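PDB 3BN1: GDP-perosamine synthase from Caulobacter crescentus, which transfers an amino group from L-glutamate to GDP-4-keto-6-deoxy-D-mannose with the help of pyridoxal 5'-phosphate, giving GDP-perosamine for O-antigen synthesis. Local coordinates for residues Glu251-Tyr263 / Leu348-Asp360. Numbering follows the deposited sequence.
Sequences EHLAARERVVGWY and LNLPTHAGLTEAD
Glu358 lies across the indole of Trp262, and its chain can be followed outward atom by atom. CB sits over the six-membered ring, 3.6 Å from its centroid and 11° off the ring normal, a CH-pi contact. With CG anti to the backbone N (chi1 -173°) and the rest of the chain straight, CG passes above CE2 and NE1. The carboxylate then lies nearly parallel to the indole, the two planes tilted 13° from each other, with OE1 3.8 Å from Trp262 NE1, while OE2 forms a salt bridge with Lys266. Arg258 O and Val259 N lie over the rim of the indole's opposite face, and Leu356 O lies at its edge.

A turn earlier in the helix, Val259 CG2 packs 3.9 Å from Leu356 CB; another turn earlier, the methyls of Ala255 and Ala354 meet at 3.7 Å. Tyr263 OH donates to a lone pair of Pro351 O (2.6 Å), within the carbonyl plane, while CE1 touches Leu350 CD1. One face of the Arg256 guanidinium, toward its rim, meets His353 CA, and NH2 hydrogen-bonds to Trp288 O.

In this DegT/DnrJ/EryC1-family aminotransferase, helix 249-266 thus packs along the loop from strand 347-350 of the four-stranded antiparallel sheet to the last helix, 358-371, which opens with a Thr357-Asp360 capping box.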
loop_
_atom_site.group_PDB
_atom_site.type_symbol
_atom_site.label_atom_id
_atom_site.label_comp_id
_atom_site.label_asym_id
_atom_site.label_seq_id
_atom_site.Cartn_x
_atom_site.Cartn_y
_atom_site.Cartn_z
ATOM N N GLU A 251 22.222 3.531 -17.785
ATOM C CA GLU A 251 22.431 2.303 -18.577
ATOM C C GLU A 251 21.120 1.707 -18.992
ATOM O O GLU A 251 20.961 1.276 -20.137
ATOM C CB GLU A 251 23.179 1.239 -17.772
ATOM C CG GLU A 251 24.560 1.672 -17.271
ATOM C CD GLU A 251 24.518 2.746 -16.180
ATOM O OE1 GLU A 251 23.415 3.269 -15.879
ATOM O OE2 GLU A 251 25.599 3.095 -15.643
ATOM N N HIS A 252 20.194 1.655 -18.036
ATOM C CA HIS A 252 18.841 1.186 -18.352
ATOM C C HIS A 252 18.203 1.988 -19.510
ATOM O O HIS A 252 17.680 1.416 -20.482
ATOM C CB HIS A 252 17.963 1.355 -17.115
ATOM C CG HIS A 252 18.303 0.391 -16.018
ATOM N ND1 HIS A 252 18.609 -0.928 -16.273
ATOM C CD2 HIS A 252 18.374 0.536 -14.674
ATOM C CE1 HIS A 252 18.879 -1.551 -15.140
ATOM N NE2 HIS A 252 18.726 -0.688 -14.152
ATOM N N LEU A 253 18.265 3.319 -19.410
ATOM C CA LEU A 253 17.731 4.207 -20.454
ATOM C C LEU A 253 18.462 4.031 -21.797
ATOM O O LEU A 253 17.830 3.986 -22.843
ATOM C CB LEU A 253 17.807 5.691 -20.017
ATOM C CG LEU A 253 16.966 6.021 -18.771
ATOM C CD1 LEU A 253 17.273 7.398 -18.266
ATOM C CD2 LEU A 253 15.445 5.852 -19.106
ATOM N N ALA A 254 19.776 3.843 -21.751
ATOM C CA ALA A 254 20.554 3.675 -22.987
ATOM C C ALA A 254 20.176 2.414 -23.686
ATOM O O ALA A 254 20.107 2.348 -24.920
ATOM C CB ALA A 254 22.039 3.622 -22.706
ATOM N N ALA A 255 19.925 1.424 -22.858
ATOM C CA ALA A 255 19.517 0.156 -23.366
ATOM C C ALA A 255 18.212 0.298 -24.129
ATOM O O ALA A 255 18.049 -0.207 -25.245
ATOM C CB ALA A 255 19.358 -0.729 -22.218
ATOM N N ARG A 256 17.265 0.988 -23.514
ATOM C CA ARG A 256 15.975 1.245 -24.134
ATOM C C ARG A 256 16.237 2.099 -25.402
ATOM O O ARG A 256 15.644 1.841 -26.466
ATOM C CB ARG A 256 15.025 1.953 -23.131
ATOM C CG ARG A 256 13.945 1.180 -22.492
ATOM C CD ARG A 256 13.430 1.879 -21.226
ATOM N NE ARG A 256 12.830 0.844 -20.391
ATOM C CZ ARG A 256 11.673 0.260 -20.698
ATOM N NH1 ARG A 256 11.150 -0.710 -19.950
ATOM N NH2 ARG A 256 11.024 0.698 -21.765
ATOM N N GLU A 257 17.121 3.108 -25.313
ATOM C CA GLU A 257 17.416 3.913 -26.505
ATOM C C GLU A 257 17.852 3.053 -27.697
ATOM O O GLU A 257 17.488 3.273 -28.837
ATOM C CB GLU A 257 18.484 4.958 -26.254
ATOM C CG GLU A 257 17.998 6.384 -26.385
ATOM C CD GLU A 257 18.950 7.396 -25.709
ATOM O OE1 GLU A 257 18.560 8.579 -25.584
ATOM O OE2 GLU A 257 20.082 7.032 -25.287
ATOM N N ARG A 258 18.702 2.086 -27.420
ATOM C CA ARG A 258 19.239 1.219 -28.462
ATOM C C ARG A 258 18.091 0.460 -29.148
ATOM O O ARG A 258 17.964 0.385 -30.386
ATOM C CB ARG A 258 20.072 0.192 -27.692
ATOM C CG ARG A 258 21.409 -0.131 -28.275
ATOM C CD ARG A 258 22.462 0.051 -27.197
ATOM N NE ARG A 258 22.108 -0.656 -25.975
ATOM C CZ ARG A 258 22.560 -0.340 -24.761
ATOM N NH1 ARG A 258 23.358 0.719 -24.573
ATOM N NH2 ARG A 258 22.190 -1.049 -23.701
ATOM N N VAL A 259 17.233 -0.083 -28.282
ATOM C CA VAL A 259 16.099 -0.870 -28.709
ATOM C C VAL A 259 15.195 -0.024 -29.574
ATOM O O VAL A 259 14.772 -0.433 -30.673
ATOM C CB VAL A 259 15.293 -1.382 -27.505
ATOM C CG1 VAL A 259 13.781 -1.718 -27.951
ATOM C CG2 VAL A 259 16.020 -2.601 -26.914
ATOM N N VAL A 260 14.939 1.182 -29.081
ATOM C CA VAL A 260 14.101 2.126 -29.794
ATOM C C VAL A 260 14.751 2.434 -31.139
ATOM O O VAL A 260 14.096 2.587 -32.177
ATOM C CB VAL A 260 14.021 3.484 -28.988
ATOM C CG1 VAL A 260 13.375 4.553 -29.880
ATOM C CG2 VAL A 260 13.151 3.319 -27.788
ATOM N N GLY A 261 16.075 2.540 -31.111
ATOM C CA GLY A 261 16.753 2.837 -32.366
ATOM C C GLY A 261 16.607 1.749 -33.413
ATOM O O GLY A 261 16.503 2.006 -34.622
ATOM N N TRP A 262 16.543 0.521 -32.936
ATOM C CA TRP A 262 16.394 -0.636 -33.811
ATOM C C TRP A 262 15.030 -0.571 -34.474
ATOM O O TRP A 262 14.899 -0.786 -35.679
ATOM C CB TRP A 262 16.575 -1.894 -32.981
ATOM C CG TRP A 262 17.988 -2.130 -32.714
ATOM C CD1 TRP A 262 19.046 -1.751 -33.510
ATOM C CD2 TRP A 262 18.544 -2.818 -31.574
ATOM N NE1 TRP A 262 20.232 -2.119 -32.893
ATOM C CE2 TRP A 262 19.958 -2.775 -31.715
ATOM C CE3 TRP A 262 17.986 -3.471 -30.454
ATOM C CZ2 TRP A 262 20.833 -3.418 -30.802
ATOM C CZ3 TRP A 262 18.866 -4.096 -29.530
ATOM C CH2 TRP A 262 20.282 -4.040 -29.714
ATOM N N TYR A 263 14.027 -0.204 -33.676
ATOM C CA TYR A 263 12.656 -0.015 -34.168
ATOM C C TYR A 263 12.598 1.040 -35.258
ATOM O O TYR A 263 11.951 0.810 -36.284
ATOM C CB TYR A 263 11.673 0.330 -33.031
ATOM C CG TYR A 263 11.053 -0.842 -32.264
ATOM C CD1 TYR A 263 10.390 -1.871 -32.910
ATOM C CD2 TYR A 263 11.112 -0.893 -30.890
ATOM C CE1 TYR A 263 9.836 -2.941 -32.195
ATOM C CE2 TYR A 263 10.578 -1.954 -30.151
ATOM C CZ TYR A 263 9.917 -2.975 -30.787
ATOM O OH TYR A 263 9.324 -4.017 -30.065
ATOM N N LEU A 348 -1.075 0.344 -30.290
ATOM C CA LEU A 348 -0.449 -0.921 -29.895
ATOM C C LEU A 348 0.894 -0.710 -29.227
ATOM O O LEU A 348 1.796 -0.183 -29.843
ATOM C CB LEU A 348 -0.199 -1.799 -31.124
ATOM C CG LEU A 348 0.512 -3.157 -30.866
ATOM C CD1 LEU A 348 -0.409 -4.070 -29.997
ATOM C CD2 LEU A 348 0.879 -3.853 -32.221
ATOM N N ASN A 349 1.076 -1.178 -27.994
ATOM C CA ASN A 349 2.391 -1.048 -27.323
ATOM C C ASN A 349 3.222 -2.236 -27.724
ATOM O O ASN A 349 2.763 -3.352 -27.484
ATOM C CB ASN A 349 2.216 -1.162 -25.803
ATOM C CG ASN A 349 1.406 -0.046 -25.239
ATOM O OD1 ASN A 349 0.490 -0.245 -24.422
ATOM N ND2 ASN A 349 1.712 1.158 -25.706
ATOM N N LEU A 350 4.441 -2.010 -28.224
ATOM C CA LEU A 350 5.294 -3.123 -28.668
ATOM C C LEU A 350 6.377 -3.412 -27.605
ATOM O O LEU A 350 6.712 -2.533 -26.826
ATOM C CB LEU A 350 6.035 -2.671 -29.941
ATOM C CG LEU A 350 5.203 -2.502 -31.220
ATOM C CD1 LEU A 350 6.056 -2.032 -32.425
ATOM C CD2 LEU A 350 4.522 -3.850 -31.395
ATOM N N PRO A 351 6.970 -4.614 -27.574
ATOM C CA PRO A 351 8.034 -4.885 -26.589
ATOM C C PRO A 351 9.129 -3.794 -26.582
ATOM O O PRO A 351 9.720 -3.408 -27.619
ATOM C CB PRO A 351 8.644 -6.210 -27.044
ATOM C CG PRO A 351 7.517 -6.893 -27.775
ATOM C CD PRO A 351 6.704 -5.755 -28.462
ATOM N N THR A 352 9.423 -3.360 -25.360
ATOM C CA THR A 352 10.403 -2.309 -25.111
ATOM C C THR A 352 10.894 -2.514 -23.707
ATOM O O THR A 352 10.159 -2.300 -22.741
ATOM C CB THR A 352 9.710 -0.909 -25.158
ATOM O OG1 THR A 352 8.570 -0.951 -26.044
ATOM C CG2 THR A 352 10.672 0.123 -25.676
ATOM N N HIS A 353 12.121 -2.980 -23.604
ATOM C CA HIS A 353 12.740 -3.214 -22.292
ATOM C C HIS A 353 14.228 -3.442 -22.491
ATOM O O HIS A 353 14.653 -3.785 -23.597
ATOM C CB HIS A 353 12.035 -4.298 -21.388
ATOM C CG HIS A 353 12.135 -5.709 -21.887
ATOM N ND1 HIS A 353 13.288 -6.461 -21.800
ATOM C CD2 HIS A 353 11.226 -6.485 -22.527
ATOM C CE1 HIS A 353 13.090 -7.632 -22.374
ATOM N NE2 HIS A 353 11.839 -7.682 -22.801
ATOM N N ALA A 354 14.997 -3.272 -21.426
ATOM C CA ALA A 354 16.446 -3.369 -21.483
ATOM C C ALA A 354 17.032 -4.693 -21.838
ATOM O O ALA A 354 18.204 -4.711 -22.205
ATOM C CB ALA A 354 17.141 -2.805 -20.188
ATOM N N GLY A 355 16.277 -5.783 -21.715
ATOM C CA GLY A 355 16.812 -7.103 -22.058
ATOM C C GLY A 355 16.653 -7.493 -23.548
ATOM O O GLY A 355 17.113 -8.553 -23.960
ATOM N N LEU A 356 16.028 -6.647 -24.366
ATOM C CA LEU A 356 15.809 -6.989 -25.794
ATOM C C LEU A 356 17.016 -6.812 -26.697
ATOM O O LEU A 356 17.696 -5.782 -26.620
ATOM C CB LEU A 356 14.658 -6.180 -26.392
ATOM C CG LEU A 356 13.395 -6.319 -25.550
ATOM C CD1 LEU A 356 12.587 -5.226 -26.163
ATOM C CD2 LEU A 356 12.806 -7.741 -25.883
ATOM N N THR A 357 17.253 -7.831 -27.536
ATOM C CA THR A 357 18.335 -7.849 -28.533
ATOM C C THR A 357 17.850 -7.388 -29.901
ATOM O O THR A 357 16.658 -7.426 -30.175
ATOM C CB THR A 357 18.985 -9.268 -28.711
ATOM O OG1 THR A 357 18.056 -10.201 -29.274
ATOM C CG2 THR A 357 19.465 -9.782 -27.370
ATOM N N GLU A 358 18.801 -7.050 -30.772
ATOM C CA GLU A 358 18.504 -6.626 -32.124
ATOM C C GLU A 358 17.763 -7.777 -32.821
ATOM O O GLU A 358 16.811 -7.554 -33.556
ATOM C CB GLU A 358 19.783 -6.246 -32.899
ATOM C CG GLU A 358 19.373 -5.650 -34.213
ATOM C CD GLU A 358 20.520 -5.179 -35.066
ATOM O OE1 GLU A 358 21.636 -5.241 -34.550
ATOM O OE2 GLU A 358 20.341 -4.747 -36.232
ATOM N N ALA A 359 18.125 -9.006 -32.465
ATOM C CA ALA A 359 17.485 -10.160 -33.089
ATOM C C ALA A 359 16.032 -10.240 -32.665
ATOM O O ALA A 359 15.165 -10.496 -33.489
ATOM C CB ALA A 359 18.233 -11.448 -32.742
ATOM N N ASP A 360 15.790 -9.994 -31.380
ATOM C CA ASP A 360 14.444 -9.981 -30.805
ATOM C C ASP A 360 13.600 -8.978 -31.585
ATOM O O ASP A 360 12.428 -9.246 -31.897
ATOM C CB ASP A 360 14.464 -9.426 -29.379
ATOM C CG ASP A 360 15.109 -10.357 -28.361
ATOM O OD1 ASP A 360 15.219 -11.558 -28.666
ATOM O OD2 ASP A 360 15.464 -9.896 -27.249
#